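Putative ManD family dehydratase (Pantoea ananatis, PDB 3T6C) catalyses, with low activity in vitro, the magnesium-dependent dehydration of D-gluconate to 2-dehydro-3-deoxy-D-gluconate, as a member of the enolase superfamily. Local coordinates at residues V32-T37 and A70-I75; G40-V45 and T63-I68; L44-I49 and D352-G357; Y57-A62 and I408-A413. All blocks are in the same frame, centred on the assembly; numbering follows the deposited sequence.

All four contacts belong to, or hold on to, the N-terminal capping domain, whose three-stranded antiparallel sheet joins them. Contact 1 lays a helix on one face of the sheet. Contact 3 sets the barrel helix that begins at Pro355 on the middle strand, and contact 4 adds the late segment 408-413; the centres of contacts 3 and 4 are about 7 Å apart. Contact 2, centred about 9 Å from contact 3 and 11 Å from contact 1, ties the hairpin loop to the loop carrying Gln66. Contacts 2 and 3 reach the substrate: the side chain of Thr65 lies about 4 Å from D-gluconate at their nearest atoms, and Asp352 binds it directly. Contact 4 lies away from these sites.

Contact 1 of 4, residues V32-T37 and A70-I75; sequences VKTILT and AVQSAI
The flat carboxamide of Gln72 carries one methyl of Leu36 on a face: CD1 of Leu36 stands over the amide, 3.7 Å from Gln72 NE2 and almost as near to its OE1. At the nitrogen end of the same group a water, displaced from the amide plane to the side away from Leu36, accepts from Gln72 NE2 at 2.9 Å and donates to the backbone oxygen of Thr34 at 3.0 Å. Glutamine suits this place because its fully extended chain (chi1 176°, chi2 -179°) spans the gap between helix and strand, offering an apolar-tolerant face to leucine and an N-H to the water. The two side chains meet at about a right angle. One helical turn on, the contact becomes apolar, with Ile75 CG2 4.2 Å from Val32 CG1. Valine, beta-branched, suits the strand, and the CG2 branch of isoleucine gives the helix an apolar surface to set against it. Thr34 sits between these two pairs with CB directed at the helix. It was modelled in two conformers, so the close approach of its hydroxyl to Ile75 is doubtful in detail; in the conformer described, CG2 faces Gln72 CG at 4.3 Å and OG1 is hydrogen-bonded to Asp76. Val47 of the middle strand and Ala113 of helix 108-129 also pack on Ile75. On the helix's far side, Ala70 and Ser73 touch Ala70 and Tyr69 of a second subunit. Strand 32-37 and helix 70-75 run antiparallel (169°), their axes 8.6 Å apart, an alpha-on-beta layer typical of the capping domain of the enolase superfamily.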
loop_
_atom_site.group_PDB
_atom_site.type_symbol
_atom_site.label_atom_id
_atom_site.label_comp_id
_atom_site.label_asym_id
_atom_site.label_seq_id
_atom_site.Cartn_x
_atom_site.Cartn_y
_atom_site.Cartn_z
ATOM N N VAL A 32 -32.524 -15.077 36.579
ATOM C CA VAL A 32 -32.452 -14.663 35.187
ATOM C C VAL A 32 -33.356 -15.598 34.452
ATOM O O VAL A 32 -33.204 -16.831 34.559
ATOM C CB VAL A 32 -31.018 -14.788 34.601
ATOM C CG1 VAL A 32 -30.997 -14.473 33.052
ATOM C CG2 VAL A 32 -30.068 -13.892 35.402
ATOM N N LYS A 33 -34.285 -15.049 33.679
ATOM C CA LYS A 33 -35.100 -15.946 32.853
ATOM C C LYS A 33 -35.342 -15.486 31.427
ATOM O O LYS A 33 -35.203 -14.322 31.098
ATOM C CB LYS A 33 -36.415 -16.227 33.506
ATOM C CG LYS A 33 -37.347 -15.093 33.455
ATOM C CD LYS A 33 -38.682 -15.617 33.951
ATOM C CE LYS A 33 -39.550 -14.512 34.366
ATOM N NZ LYS A 33 -40.586 -14.968 35.364
ATOM N N THR A 34 -35.711 -16.429 30.574
ATOM C CA THR A 34 -35.977 -16.128 29.173
ATOM C C THR A 34 -37.473 -16.309 28.921
ATOM O O THR A 34 -38.056 -17.313 29.337
ATOM C CB THR A 34 -35.262 -17.099 28.246
ATOM O OG1 THR A 34 -33.850 -17.127 28.513
ATOM C CG2 THR A 34 -35.496 -16.709 26.808
ATOM N N ILE A 35 -38.077 -15.343 28.221
ATOM C CA ILE A 35 -39.465 -15.378 27.856
ATOM C C ILE A 35 -39.529 -15.419 26.325
ATOM O O ILE A 35 -38.913 -14.563 25.630
ATOM C CB ILE A 35 -40.190 -14.132 28.371
ATOM C CG1 ILE A 35 -40.233 -14.155 29.919
ATOM C CG2 ILE A 35 -41.617 -14.095 27.852
ATOM C CD1 ILE A 35 -40.394 -12.761 30.547
ATOM N N LEU A 36 -40.245 -16.416 25.810
ATOM C CA LEU A 36 -40.425 -16.572 24.365
ATOM C C LEU A 36 -41.875 -16.196 24.075
ATOM O O LEU A 36 -42.828 -16.824 24.578
ATOM C CB LEU A 36 -40.155 -17.998 23.912
ATOM C CG LEU A 36 -38.760 -18.596 24.113
ATOM C CD1 LEU A 36 -38.632 -19.989 23.485
ATOM C CD2 LEU A 36 -37.733 -17.688 23.614
ATOM N N THR A 37 -42.053 -15.162 23.251
ATOM C CA THR A 37 -43.411 -14.665 22.964
ATOM C C THR A 37 -43.517 -14.097 21.543
ATOM O O THR A 37 -42.525 -13.653 21.001
ATOM C CB THR A 37 -43.849 -13.594 24.043
ATOM O OG1 THR A 37 -45.210 -13.219 23.840
ATOM C CG2 THR A 37 -43.001 -12.310 24.007
ATOM N N ALA A 70 -32.146 -22.210 20.558
ATOM C CA ALA A 70 -30.722 -22.329 20.800
ATOM C C ALA A 70 -30.290 -21.132 21.651
ATOM O O ALA A 70 -29.477 -21.275 22.557
ATOM C CB ALA A 70 -29.951 -22.371 19.487
ATOM N N VAL A 71 -30.800 -19.929 21.331
ATOM C CA VAL A 71 -30.603 -18.778 22.215
ATOM C C VAL A 71 -31.165 -19.000 23.623
ATOM O O VAL A 71 -30.481 -18.679 24.603
ATOM C CB VAL A 71 -31.193 -17.495 21.559
ATOM C CG1 VAL A 71 -31.070 -16.282 22.497
ATOM C CG2 VAL A 71 -30.521 -17.222 20.257
ATOM N N GLN A 72 -32.375 -19.552 23.739
ATOM C CA GLN A 72 -32.915 -19.854 25.057
ATOM C C GLN A 72 -31.986 -20.762 25.851
ATOM O O GLN A 72 -31.776 -20.511 27.034
ATOM C CB GLN A 72 -34.310 -20.482 24.920
ATOM C CG GLN A 72 -34.871 -20.897 26.276
ATOM C CD GLN A 72 -36.218 -21.515 26.094
ATOM O OE1 GLN A 72 -36.381 -22.446 25.307
ATOM N NE2 GLN A 72 -37.193 -20.997 26.797
ATOM N N SER A 73 -31.434 -21.803 25.238
ATOM C CA SER A 73 -30.480 -22.641 25.959
ATOM C C SER A 73 -29.226 -21.843 26.368
ATOM O O SER A 73 -28.734 -21.913 27.500
ATOM C CB SER A 73 -30.058 -23.817 25.069
ATOM O OG SER A 73 -29.203 -24.688 25.771
ATOM N N ALA A 74 -28.688 -21.078 25.432
ATOM C CA ALA A 74 -27.459 -20.302 25.701
ATOM C C ALA A 74 -27.638 -19.360 26.894
ATOM O O ALA A 74 -26.676 -19.036 27.633
ATOM C CB ALA A 74 -27.011 -19.525 24.411
ATOM N N ILE A 75 -28.867 -18.884 27.107
ATOM C CA ILE A 75 -29.176 -18.064 28.293
ATOM C C ILE A 75 -29.464 -18.958 29.522
ATOM O O ILE A 75 -28.738 -18.889 30.541
ATOM C CB ILE A 75 -30.379 -17.161 28.033
ATOM C CG1 ILE A 75 -30.069 -16.176 26.871
ATOM C CG2 ILE A 75 -30.751 -16.421 29.343
ATOM C CD1 ILE A 75 -31.336 -15.543 26.257
HETATM O O HOH W 1 -37.128 -20.137 29.514
#

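Contact 2 of 4, residues G40-V45 and T63-I68; sequences GGIDLV and TFTQRI
Thr65 reaches across with its hydroxyl to the backbone oxygen of Asp43: OG1 donates at 2.7 Å, in the carbonyl plane and on a lone pair. Its OG1 lies anti to the backbone N (chi1 -168°), which turns the hydroxyl onto the neighbouring loop. A second threonine works in the reverse sense, for Thr63 OG1 accepts from Val45 N at 3.0 Å with an N-H...O angle of 159°. Small hydroxyl side chains suit both places, since each supplies a polar atom close to its own backbone and a methyl for packing; Thr63 CG2, for instance, lies against the backbone of Asp43 and Leu44. Ile68, the first residue of its helix, sets CG2 against Val45 CG2 at 3.5 Å, while its CD1 meets the carboxylate end of Asp43. A water donates to Asp43 OD2 and to Thr65 O, both at 2.7 Å, and so adds a water-mediated link to the two direct bonds. Farther out, the two carboxylate oxygens of Asp43 accept from the backbone nitrogens of Glu421 and Gly422, which fix its rotation. Arg67 NH1 donates to Gln66 O from above the carbonyl plane, and its NH2 bonds Ser101 of a second subunit. Gln66 itself gives its side-chain NE2 to O6 of D-gluconate. Paired loops of the capping domain closing over the barrel mouth are a hallmark of enolase-superfamily active sites.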
loop_
_atom_site.group_PDB
_atom_site.type_symbol
_atom_site.label_atom_id
_atom_site.label_comp_id
_atom_site.label_asym_id
_atom_site.label_seq_id
_atom_site.Cartn_x
_atom_site.Cartn_y
_atom_site.Cartn_z
ATOM N N GLY A 40 -46.600 -9.935 17.909
ATOM C CA GLY A 40 -46.665 -9.360 16.570
ATOM C C GLY A 40 -46.632 -10.375 15.427
ATOM O O GLY A 40 -46.573 -10.001 14.258
ATOM N N GLY A 41 -46.737 -11.653 15.749
ATOM C CA GLY A 41 -46.738 -12.712 14.756
ATOM C C GLY A 41 -45.334 -13.165 14.386
ATOM O O GLY A 41 -45.168 -13.932 13.425
ATOM N N ILE A 42 -44.343 -12.718 15.166
ATOM C CA ILE A 42 -42.935 -13.018 14.924
ATOM C C ILE A 42 -42.316 -13.434 16.242
ATOM O O ILE A 42 -42.502 -12.754 17.270
ATOM C CB ILE A 42 -42.181 -11.799 14.346
ATOM C CG1 ILE A 42 -42.745 -11.468 12.965
ATOM C CG2 ILE A 42 -40.660 -12.102 14.182
ATOM C CD1 ILE A 42 -42.286 -10.160 12.462
ATOM N N ASP A 43 -41.590 -14.553 16.236
ATOM C CA ASP A 43 -41.064 -15.079 17.511
ATOM C C ASP A 43 -39.977 -14.178 18.083
ATOM O O ASP A 43 -39.007 -13.872 17.408
ATOM C CB ASP A 43 -40.479 -16.481 17.323
ATOM C CG ASP A 43 -41.526 -17.524 16.937
ATOM O OD1 ASP A 43 -42.744 -17.268 17.088
ATOM O OD2 ASP A 43 -41.092 -18.623 16.535
ATOM N N LEU A 44 -40.153 -13.783 19.345
ATOM C CA LEU A 44 -39.199 -12.934 20.093
ATOM C C LEU A 44 -38.575 -13.644 21.261
ATOM O O LEU A 44 -39.225 -14.505 21.842
ATOM C CB LEU A 44 -39.931 -11.723 20.703
ATOM C CG LEU A 44 -40.807 -10.956 19.699
ATOM C CD1 LEU A 44 -41.523 -9.824 20.420
ATOM C CD2 LEU A 44 -39.988 -10.409 18.575
ATOM N N VAL A 45 -37.328 -13.279 21.626
ATOM C CA VAL A 45 -36.693 -13.780 22.859
ATOM C C VAL A 45 -36.378 -12.613 23.785
ATOM O O VAL A 45 -35.621 -11.706 23.407
ATOM C CB VAL A 45 -35.388 -14.521 22.545
ATOM C CG1 VAL A 45 -34.851 -15.188 23.807
ATOM C CG2 VAL A 45 -35.622 -15.564 21.439
ATOM N N THR A 63 -33.373 -11.332 20.577
ATOM C CA THR A 63 -34.159 -11.986 19.522
ATOM C C THR A 63 -33.296 -12.261 18.280
ATOM O O THR A 63 -33.029 -11.380 17.444
ATOM C CB THR A 63 -35.335 -11.040 19.129
ATOM O OG1 THR A 63 -36.217 -10.893 20.243
ATOM C CG2 THR A 63 -36.169 -11.599 17.963
ATOM N N PHE A 64 -32.974 -13.556 18.126
ATOM C CA PHE A 64 -32.510 -14.159 16.850
ATOM C C PHE A 64 -33.700 -15.060 16.580
ATOM O O PHE A 64 -33.800 -16.212 17.079
ATOM C CB PHE A 64 -31.263 -14.969 17.198
ATOM C CG PHE A 64 -30.658 -15.774 16.084
ATOM C CD1 PHE A 64 -31.163 -15.765 14.789
ATOM C CD2 PHE A 64 -29.548 -16.580 16.390
ATOM C CE1 PHE A 64 -30.583 -16.526 13.772
ATOM C CE2 PHE A 64 -28.934 -17.373 15.391
ATOM C CZ PHE A 64 -29.472 -17.358 14.066
ATOM N N THR A 65 -34.571 -14.578 15.698
ATOM C CA THR A 65 -35.913 -15.190 15.586
ATOM C C THR A 65 -35.858 -16.608 15.025
ATOM O O THR A 65 -36.684 -17.466 15.374
ATOM C CB THR A 65 -36.886 -14.217 14.808
ATOM O OG1 THR A 65 -38.241 -14.670 14.953
ATOM C CG2 THR A 65 -36.591 -14.197 13.290
ATOM N N GLN A 66 -34.855 -16.879 14.187
ATOM C CA GLN A 66 -34.770 -18.185 13.531
ATOM C C GLN A 66 -34.231 -19.283 14.404
ATOM O O GLN A 66 -34.218 -20.450 14.032
ATOM C CB GLN A 66 -33.887 -18.102 12.293
ATOM C CG GLN A 66 -34.396 -17.124 11.174
ATOM C CD GLN A 66 -33.995 -15.667 11.343
ATOM O OE1 GLN A 66 -33.360 -15.264 12.337
ATOM N NE2 GLN A 66 -34.383 -14.838 10.361
ATOM N N ARG A 67 -33.590 -18.868 15.467
ATOM C CA ARG A 67 -32.965 -19.733 16.460
ATOM C C ARG A 67 -33.420 -19.751 17.905
ATOM O O ARG A 67 -32.515 -19.805 18.800
ATOM C CB ARG A 67 -31.454 -19.844 16.239
ATOM C CG ARG A 67 -31.008 -20.371 14.836
ATOM C CD ARG A 67 -31.286 -21.913 14.764
ATOM N NE ARG A 67 -30.688 -22.553 13.564
ATOM C CZ ARG A 67 -31.299 -22.564 12.379
ATOM N NH1 ARG A 67 -32.458 -21.925 12.232
ATOM N NH2 ARG A 67 -30.748 -23.231 11.342
ATOM N N ILE A 68 -34.656 -19.309 18.165
ATOM C CA ILE A 68 -35.037 -18.950 19.534
ATOM C C ILE A 68 -34.681 -20.012 20.568
ATOM O O ILE A 68 -34.319 -19.663 21.688
ATOM C CB ILE A 68 -36.558 -18.605 19.637
ATOM C CG1 ILE A 68 -37.448 -19.825 19.364
ATOM C CG2 ILE A 68 -36.879 -17.420 18.697
ATOM C CD1 ILE A 68 -38.958 -19.500 19.452
HETATM O O HOH W 2 -38.707 -19.195 15.332
#

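Contact 3 of 4, residues L44-I49 and D352-G357; sequences LVVVKI and DISPIG. With GCO (D-gluconic acid), chain D.
Strand 44-49 passes over the start of the helix that begins at Pro355, with the CA atoms of Leu44 and Ser354 5.9 Å apart. Leu44 spreads its two methyls along the incoming chain, CD2 lying 3.7 Å from the carbonyl oxygen of Ile353 and CD1 touching CA and CB of Ser354. The tighter meeting belongs to Val46, whose CG1 is pressed to 3.5 Å from Ile356 CD1, closer than carbon atoms usually pack. The two side chains cross at about a right angle, and both valine branches bear on that single methyl, a neat fit for a forked residue against a long one. Ser354 shows the virtue of a small polar residue: its CB packs under Leu44 and Val46, while OG, swung between its own backbone N and carbonyl carbon (chi1 72°), accepts a weak capping bond from Gly357 N at 3.4 Å. Two residues before this N-cap, Asp352 turns the other way, to the substrate. Its OD1 accepts a hydrogen bond from O5 of D-gluconate at 2.7 Å, and OD2 one from O6 at 2.8 Å, so the carboxylate grips two adjacent hydroxyls. Thr65 of the same chain packs against Asp352, and so does Trp104 of a second subunit. The capping-domain sheet thus rests on a helix of the beta-alpha barrel right behind a substrate-binding loop, the domain interface of the mandelate racemase family.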
loop_
_atom_site.group_PDB
_atom_site.type_symbol
_atom_site.label_atom_id
_atom_site.label_comp_id
_atom_site.label_asym_id
_atom_site.label_seq_id
_atom_site.Cartn_x
_atom_site.Cartn_y
_atom_site.Cartn_z
ATOM N N LEU A 44 -40.153 -13.783 19.345
ATOM C CA LEU A 44 -39.199 -12.934 20.093
ATOM C C LEU A 44 -38.575 -13.644 21.261
ATOM O O LEU A 44 -39.225 -14.505 21.842
ATOM C CB LEU A 44 -39.931 -11.723 20.703
ATOM C CG LEU A 44 -40.807 -10.956 19.699
ATOM C CD1 LEU A 44 -41.523 -9.824 20.420
ATOM C CD2 LEU A 44 -39.988 -10.409 18.575
ATOM N N VAL A 45 -37.328 -13.279 21.626
ATOM C CA VAL A 45 -36.693 -13.780 22.859
ATOM C C VAL A 45 -36.378 -12.613 23.785
ATOM O O VAL A 45 -35.621 -11.706 23.407
ATOM C CB VAL A 45 -35.388 -14.521 22.545
ATOM C CG1 VAL A 45 -34.851 -15.188 23.807
ATOM C CG2 VAL A 45 -35.622 -15.564 21.439
ATOM N N VAL A 46 -36.883 -12.659 25.017
ATOM C CA VAL A 46 -36.720 -11.559 25.957
ATOM C C VAL A 46 -36.071 -12.149 27.213
ATOM O O VAL A 46 -36.353 -13.291 27.575
ATOM C CB VAL A 46 -38.115 -10.954 26.295
ATOM C CG1 VAL A 46 -38.099 -10.151 27.590
ATOM C CG2 VAL A 46 -38.631 -10.132 25.109
ATOM N N VAL A 47 -35.162 -11.399 27.825
ATOM C CA VAL A 47 -34.577 -11.776 29.099
ATOM C C VAL A 47 -35.082 -10.856 30.210
ATOM O O VAL A 47 -35.209 -9.641 30.020
ATOM C CB VAL A 47 -33.053 -11.639 28.995
ATOM C CG1 VAL A 47 -32.388 -11.670 30.368
ATOM C CG2 VAL A 47 -32.504 -12.803 28.109
ATOM N N LYS A 48 -35.406 -11.450 31.363
ATOM C CA LYS A 48 -35.716 -10.653 32.576
ATOM C C LYS A 48 -34.709 -10.991 33.677
ATOM O O LYS A 48 -34.578 -12.162 34.052
ATOM C CB LYS A 48 -37.159 -10.936 33.075
ATOM C CG LYS A 48 -37.528 -10.085 34.299
ATOM C CD LYS A 48 -39.073 -10.167 34.402
ATOM C CE LYS A 48 -39.651 -9.311 35.466
ATOM N NZ LYS A 48 -41.170 -9.495 35.451
ATOM N N ILE A 49 -33.983 -9.989 34.187
ATOM C CA ILE A 49 -33.050 -10.176 35.282
ATOM C C ILE A 49 -33.631 -9.553 36.563
ATOM O O ILE A 49 -33.890 -8.361 36.598
ATOM C CB ILE A 49 -31.697 -9.516 34.993
ATOM C CG1 ILE A 49 -31.035 -10.174 33.778
ATOM C CG2 ILE A 49 -30.804 -9.609 36.262
ATOM C CD1 ILE A 49 -29.651 -9.604 33.466
ATOM N N ASP A 352 -38.392 -8.642 13.421
ATOM C CA ASP A 352 -37.854 -9.590 14.392
ATOM C C ASP A 352 -36.846 -8.850 15.247
ATOM O O ASP A 352 -35.627 -9.100 15.255
ATOM C CB ASP A 352 -37.123 -10.728 13.625
ATOM C CG ASP A 352 -36.194 -10.263 12.500
ATOM O OD1 ASP A 352 -36.520 -9.376 11.677
ATOM O OD2 ASP A 352 -35.075 -10.821 12.406
ATOM N N ILE A 353 -37.445 -8.181 16.218
ATOM C CA ILE A 353 -36.781 -7.485 17.287
ATOM C C ILE A 353 -37.888 -7.250 18.305
ATOM O O ILE A 353 -38.984 -6.891 17.895
ATOM C CB ILE A 353 -36.137 -6.202 16.777
ATOM C CG1 ILE A 353 -35.409 -5.486 17.928
ATOM C CG2 ILE A 353 -37.130 -5.224 16.098
ATOM C CD1 ILE A 353 -34.540 -4.276 17.442
ATOM N N SER A 354 -37.625 -7.349 19.615
ATOM C CA SER A 354 -38.723 -7.094 20.563
ATOM C C SER A 354 -38.849 -5.600 20.791
ATOM O O SER A 354 -37.934 -4.854 20.471
ATOM C CB SER A 354 -38.479 -7.797 21.905
ATOM O OG SER A 354 -37.460 -7.128 22.588
ATOM N N PRO A 355 -39.981 -5.137 21.380
ATOM C CA PRO A 355 -40.037 -3.716 21.684
ATOM C C PRO A 355 -38.913 -3.238 22.633
ATOM O O PRO A 355 -38.594 -2.052 22.608
ATOM C CB PRO A 355 -41.378 -3.583 22.397
ATOM C CG PRO A 355 -42.249 -4.579 21.638
ATOM C CD PRO A 355 -41.304 -5.785 21.486
ATOM N N ILE A 356 -38.360 -4.130 23.454
ATOM C CA ILE A 356 -37.176 -3.830 24.271
ATOM C C ILE A 356 -35.987 -3.436 23.385
ATOM O O ILE A 356 -35.335 -2.399 23.653
ATOM C CB ILE A 356 -36.825 -5.020 25.152
ATOM C CG1 ILE A 356 -37.996 -5.374 26.037
ATOM C CG2 ILE A 356 -35.573 -4.707 26.019
ATOM C CD1 ILE A 356 -37.912 -6.816 26.586
ATOM N N GLY A 357 -35.749 -4.220 22.317
ATOM C CA GLY A 357 -34.690 -3.950 21.339
ATOM C C GLY A 357 -34.961 -2.658 20.569
ATOM O O GLY A 357 -34.041 -1.877 20.320
HETATM C C1 GCO D . -34.150 -5.414 6.848
HETATM C C2 GCO D . -33.727 -6.833 6.793
HETATM C C3 GCO D . -34.793 -7.832 7.202
HETATM C C4 GCO D . -34.194 -9.212 7.384
HETATM C C5 GCO D . -34.873 -9.918 8.531
HETATM C C6 GCO D . -34.318 -11.306 8.802
HETATM O O1A GCO D . -35.082 -5.018 7.609
HETATM O O1B GCO D . -33.449 -4.557 6.217
HETATM O O2 GCO D . -33.039 -7.059 5.591
HETATM O O3 GCO D . -35.750 -7.802 6.209
HETATM O O4 GCO D . -34.384 -9.927 6.177
HETATM O O5 GCO D . -34.731 -9.145 9.664
HETATM O O6 GCO D . -34.914 -11.972 9.897
#

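Contact 4 of 4, residues Y57-A62 and I408-A413; sequences YGLGCA and IDINEA
Tyr57 points its hydroxyl at the carboxylate of Asp409, fastening the edge strand of the capping-domain sheet to a late segment of the chain; in the enolase superfamily C-terminal segments commonly complete this alpha+beta domain. The two side chains cross at about a right angle, yet the ring and carboxylate planes are only 26° apart, and OD1 lies at the ring's edge, near its plane. Tyrosine fits because it is long enough to bridge the gap and ends in a donor. Its ring, set by a chi1 of 52°, also makes cation-pi contacts with Lys48 and Lys127, positive charges that would be expected to favour the ionised form of nearby Asp409. Leu59, two residues on and on the same side of the strand, is laid obliquely against Ile410: CD2 meets Ile410 CG2 at 3.8 Å. Its other methyl, CD1, nestles over the backbone, 3.5 Å from Asp409 CA. Ile356 of the barrel packs on Leu59 as well. Beyond them Glu412 makes salt bridges to Lys33 and Lys48 of the other two strands of the sheet. Asp409 OD1 receives two donors: Ile410 N weakly at 2.9 Å, and Tyr57 OH at 2.6 Å on the syn side, 28° out of the carboxylate plane.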
loop_
_atom_site.group_PDB
_atom_site.type_symbol
_atom_site.label_atom_id
_atom_site.label_comp_id
_atom_site.label_asym_id
_atom_site.label_seq_id
_atom_site.Cartn_x
_atom_site.Cartn_y
_atom_site.Cartn_z
ATOM N N TYR A 57 -36.067 -4.723 38.331
ATOM C CA TYR A 57 -35.617 -5.805 37.443
ATOM C C TYR A 57 -35.258 -5.164 36.118
ATOM O O TYR A 57 -35.577 -4.000 35.857
ATOM C CB TYR A 57 -36.687 -6.861 37.229
ATOM C CG TYR A 57 -38.050 -6.322 36.785
ATOM C CD1 TYR A 57 -38.303 -6.015 35.453
ATOM C CD2 TYR A 57 -39.023 -6.046 37.724
ATOM C CE1 TYR A 57 -39.532 -5.501 35.050
ATOM C CE2 TYR A 57 -40.270 -5.545 37.336
ATOM C CZ TYR A 57 -40.496 -5.262 35.987
ATOM O OH TYR A 57 -41.713 -4.755 35.596
ATOM N N GLY A 58 -34.433 -5.855 35.343
ATOM C CA GLY A 58 -34.113 -5.388 33.996
ATOM C C GLY A 58 -34.701 -6.257 32.887
ATOM O O GLY A 58 -34.744 -7.475 33.033
ATOM N N LEU A 59 -34.926 -5.663 31.726
ATOM C CA LEU A 59 -35.361 -6.404 30.557
ATOM C C LEU A 59 -34.394 -6.190 29.403
ATOM O O LEU A 59 -33.856 -5.089 29.190
ATOM C CB LEU A 59 -36.750 -5.923 30.109
ATOM C CG LEU A 59 -37.867 -6.106 31.157
ATOM C CD1 LEU A 59 -39.158 -5.434 30.598
ATOM C CD2 LEU A 59 -38.101 -7.577 31.478
ATOM N N GLY A 60 -34.211 -7.230 28.607
ATOM C CA GLY A 60 -33.336 -7.162 27.442
ATOM C C GLY A 60 -33.849 -7.993 26.284
ATOM O O GLY A 60 -34.689 -8.892 26.458
ATOM N N CYS A 61 -33.323 -7.692 25.099
ATOM C CA CYS A 61 -33.713 -8.344 23.842
ATOM C C CYS A 61 -32.591 -9.256 23.319
ATOM O O CYS A 61 -31.411 -8.883 23.246
ATOM C CB CYS A 61 -34.033 -7.334 22.730
ATOM S SG CYS A 61 -34.812 -8.166 21.312
ATOM N N ALA A 62 -32.961 -10.513 23.197
ATOM C CA ALA A 62 -32.137 -11.610 22.693
ATOM C C ALA A 62 -32.600 -12.118 21.322
ATOM O O ALA A 62 -32.430 -13.305 21.035
ATOM C CB ALA A 62 -31.973 -12.703 23.756
ATOM N N ILE A 408 -39.479 0.553 29.290
ATOM C CA ILE A 408 -40.248 -0.523 28.656
ATOM C C ILE A 408 -40.507 -1.595 29.701
ATOM O O ILE A 408 -39.687 -1.845 30.601
ATOM C CB ILE A 408 -39.421 -1.115 27.442
ATOM C CG1 ILE A 408 -40.300 -1.982 26.532
ATOM C CG2 ILE A 408 -38.184 -1.949 27.914
ATOM C CD1 ILE A 408 -41.417 -1.193 25.931
ATOM N N ASP A 409 -41.653 -2.255 29.587
ATOM C CA ASP A 409 -41.959 -3.330 30.525
ATOM C C ASP A 409 -42.498 -4.533 29.757
ATOM O O ASP A 409 -42.645 -4.485 28.513
ATOM C CB ASP A 409 -43.007 -2.820 31.540
ATOM C CG ASP A 409 -43.014 -3.629 32.852
ATOM O OD1 ASP A 409 -42.155 -4.513 33.075
ATOM O OD2 ASP A 409 -43.929 -3.365 33.670
ATOM N N ILE A 410 -42.745 -5.646 30.469
ATOM C CA ILE A 410 -43.381 -6.812 29.819
ATOM C C ILE A 410 -44.441 -7.380 30.770
ATOM O O ILE A 410 -44.200 -7.499 31.995
ATOM C CB ILE A 410 -42.378 -7.937 29.415
ATOM C CG1 ILE A 410 -43.118 -8.986 28.568
ATOM C CG2 ILE A 410 -41.711 -8.590 30.662
ATOM C CD1 ILE A 410 -42.207 -10.023 27.970
ATOM N N ASN A 411 -45.634 -7.629 30.229
ATOM C CA ASN A 411 -46.667 -8.287 31.011
ATOM C C ASN A 411 -46.494 -9.761 30.725
ATOM O O ASN A 411 -46.840 -10.250 29.654
ATOM C CB ASN A 411 -48.029 -7.727 30.585
ATOM C CG ASN A 411 -49.148 -8.324 31.370
ATOM O OD1 ASN A 411 -49.145 -9.521 31.638
ATOM N ND2 ASN A 411 -50.063 -7.479 31.847
ATOM N N GLU A 412 -45.979 -10.494 31.717
ATOM C CA GLU A 412 -45.662 -11.924 31.526
ATOM C C GLU A 412 -46.924 -12.739 31.267
ATOM O O GLU A 412 -46.905 -13.685 30.469
ATOM C CB GLU A 412 -44.953 -12.487 32.745
ATOM C CG GLU A 412 -43.571 -11.843 32.959
ATOM C CD GLU A 412 -42.675 -12.595 33.913
ATOM O OE1 GLU A 412 -42.647 -13.840 33.896
ATOM O OE2 GLU A 412 -42.009 -11.913 34.705
ATOM N N ALA A 413 -48.009 -12.393 31.956
ATOM C CA ALA A 413 -49.268 -13.139 31.749
ATOM C C ALA A 413 -49.772 -13.011 30.328
ATOM O O ALA A 413 -50.212 -14.000 29.742
ATOM C CB ALA A 413 -50.377 -12.696 32.755
#